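Side-chain contact in secretion activator protein, hypothetical (Brucella abortus bv. 1 str. 9-941, PDB 7DNP), which is probably a muramidase-type autolysin that cleaves cell-wall peptidoglycan in support of the type IV secretion system: residues K100-V105 against A120-M125. Residues are numbered along the deposited sequence; the frame is centred on the assembly and turned at random.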
loop_
_atom_site.group_PDB
_atom_site.type_symbol
_atom_site.label_atom_id
_atom_site.label_comp_id
_atom_site.label_asym_id
_atom_site.label_seq_id
_atom_site.Cartn_x
_atom_site.Cartn_y
_atom_site.Cartn_z
ATOM N N LYS A 100 8.753 0.156 -6.948
ATOM C CA LYS A 100 9.273 0.624 -8.233
ATOM C C LYS A 100 9.009 2.113 -8.428
ATOM O O LYS A 100 9.869 2.847 -8.932
ATOM C CB LYS A 100 8.652 -0.180 -9.377
ATOM C CG LYS A 100 9.264 -1.555 -9.590
ATOM C CD LYS A 100 8.523 -2.313 -10.686
ATOM C CE LYS A 100 9.094 -3.706 -10.880
ATOM N NZ LYS A 100 8.631 -4.330 -12.152
ATOM N N MET A 101 7.823 2.579 -8.028
ATOM C CA MET A 101 7.504 3.994 -8.171
ATOM C C MET A 101 8.282 4.841 -7.172
ATOM O O MET A 101 8.695 5.961 -7.492
ATOM C CB MET A 101 6.000 4.215 -8.010
ATOM C CG MET A 101 5.454 5.366 -8.848
ATOM S SD MET A 101 5.566 5.073 -10.631
ATOM C CE MET A 101 4.935 3.402 -10.742
ATOM N N LEU A 102 8.480 4.329 -5.954
ATOM C CA LEU A 102 9.331 5.031 -4.999
ATOM C C LEU A 102 10.754 5.134 -5.526
ATOM O O LEU A 102 11.416 6.166 -5.358
ATOM C CB LEU A 102 9.308 4.321 -3.643
ATOM C CG LEU A 102 10.294 4.864 -2.606
ATOM C CD1 LEU A 102 9.878 6.252 -2.141
ATOM C CD2 LEU A 102 10.429 3.917 -1.420
ATOM N N GLN A 103 11.233 4.074 -6.183
ATOM C CA GLN A 103 12.568 4.095 -6.771
ATOM C C GLN A 103 12.645 5.102 -7.914
ATOM O O GLN A 103 13.644 5.821 -8.051
ATOM C CB GLN A 103 12.946 2.681 -7.230
ATOM C CG GLN A 103 13.260 1.744 -6.047
ATOM C CD GLN A 103 13.252 0.262 -6.401
ATOM O OE1 GLN A 103 12.477 -0.194 -7.244
ATOM N NE2 GLN A 103 14.111 -0.503 -5.731
ATOM N N LYS A 104 11.592 5.185 -8.730
ATOM C CA LYS A 104 11.539 6.198 -9.782
ATOM C C LYS A 104 11.605 7.605 -9.196
ATOM O O LYS A 104 12.300 8.478 -9.730
ATOM C CB LYS A 104 10.266 6.013 -10.610
ATOM C CG LYS A 104 10.190 6.865 -11.872
ATOM C CD LYS A 104 8.818 6.752 -12.522
ATOM C CE LYS A 104 8.827 7.269 -13.953
ATOM N NZ LYS A 104 7.446 7.465 -14.481
ATOM N N VAL A 105 10.912 7.834 -8.079
ATOM C CA VAL A 105 10.882 9.158 -7.464
ATOM C C VAL A 105 12.256 9.543 -6.925
ATOM O O VAL A 105 12.707 10.680 -7.102
ATOM C CB VAL A 105 9.808 9.203 -6.363
ATOM C CG1 VAL A 105 10.069 10.354 -5.406
ATOM C CG2 VAL A 105 8.415 9.315 -6.983
ATOM N N ALA A 120 19.597 4.679 0.617
ATOM C CA ALA A 120 20.483 5.838 0.578
ATOM C C ALA A 120 19.827 7.010 -0.141
ATOM O O ALA A 120 19.866 8.145 0.346
ATOM C CB ALA A 120 21.805 5.468 -0.091
ATOM N N ALA A 121 19.201 6.747 -1.292
ATOM C CA ALA A 121 18.564 7.810 -2.062
ATOM C C ALA A 121 17.333 8.364 -1.358
ATOM O O ALA A 121 17.054 9.564 -1.456
ATOM C CB ALA A 121 18.193 7.293 -3.451
ATOM N N VAL A 122 16.581 7.511 -0.660
ATOM C CA VAL A 122 15.431 7.994 0.098
ATOM C C VAL A 122 15.884 8.942 1.200
ATOM O O VAL A 122 15.292 10.007 1.408
ATOM C CB VAL A 122 14.628 6.809 0.666
ATOM C CG1 VAL A 122 13.652 7.300 1.717
ATOM C CG2 VAL A 122 13.887 6.085 -0.452
ATOM N N ARG A 123 16.946 8.582 1.914
ATOM C CA ARG A 123 17.404 9.395 3.033
ATOM C C ARG A 123 18.156 10.649 2.600
ATOM O O ARG A 123 18.487 11.475 3.456
ATOM C CB ARG A 123 18.269 8.549 3.968
ATOM C CG ARG A 123 17.425 7.629 4.836
ATOM C CD ARG A 123 18.170 6.398 5.317
ATOM N NE ARG A 123 17.239 5.458 5.936
ATOM C CZ ARG A 123 17.583 4.298 6.483
ATOM N NH1 ARG A 123 18.854 3.923 6.508
ATOM N NH2 ARG A 123 16.655 3.519 7.020
ATOM N N LYS A 124 18.418 10.821 1.305
ATOM C CA LYS A 124 19.019 12.045 0.793
ATOM C C LYS A 124 17.990 13.088 0.377
ATOM O O LYS A 124 18.375 14.213 0.040
ATOM C CB LYS A 124 19.924 11.736 -0.405
ATOM C CG LYS A 124 21.223 11.042 -0.045
ATOM C CD LYS A 124 21.945 10.558 -1.297
ATOM C CE LYS A 124 23.276 9.902 -0.952
ATOM N NZ LYS A 124 24.006 9.449 -2.170
ATOM N N MET A 125 16.704 12.748 0.387
ATOM C CA MET A 125 15.641 13.649 -0.025
ATOM C C MET A 125 14.740 13.971 1.159
ATOM O O MET A 125 14.679 13.227 2.143
ATOM C CB MET A 125 14.792 13.041 -1.149
ATOM C CG MET A 125 15.516 12.860 -2.465
ATOM S SD MET A 125 14.407 12.166 -3.704
ATOM C CE MET A 125 13.064 13.351 -3.671
#
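Leu102 and Val122 meet in a sparse apolar helix-to-helix contact, to which Met125 adds a second touch, against the backbone carbonyl of Val105. It belongs to the all-helical region matched by the predicted peptidoglycan domain, in a chain that also carries a lysozyme-clan glycosyl hydrolase 108 domain, and joins helix 95-106 to the last turn of helix 116-123 and the loop after it. No hydrogen bond crosses between 100-105 and 120-125, and together they bury just 124 Å². Leu102 CD2 reaches Val122 CG2 at 4.2 Å, the two side chains crossing at about a right angle. With CG anti to the backbone N (chi1 173°), Leu102 extends a methyl to a neighbour its CB does not face. Branched apolar side chains suit this buried place, which offers them no polar partner across the contact; both also pack on Ile130 of helix 127-142, while Val106 closes against Val122 and Met125. The CB of Gln103 is directed away from 120-125, and its amide bonds to Asp111, Gly112 and Thr118, tying the intervening loop and the start of helix 116-123 to helix 95-106. At the other end, Met125 N bonds to Val122 O at 3.2 Å. The long, flexible thioether of Met125 then bends at chi3 (55°), leaving CE 4.6 Å from Val105 CG1 and SD 4.1 Å from Val105 O.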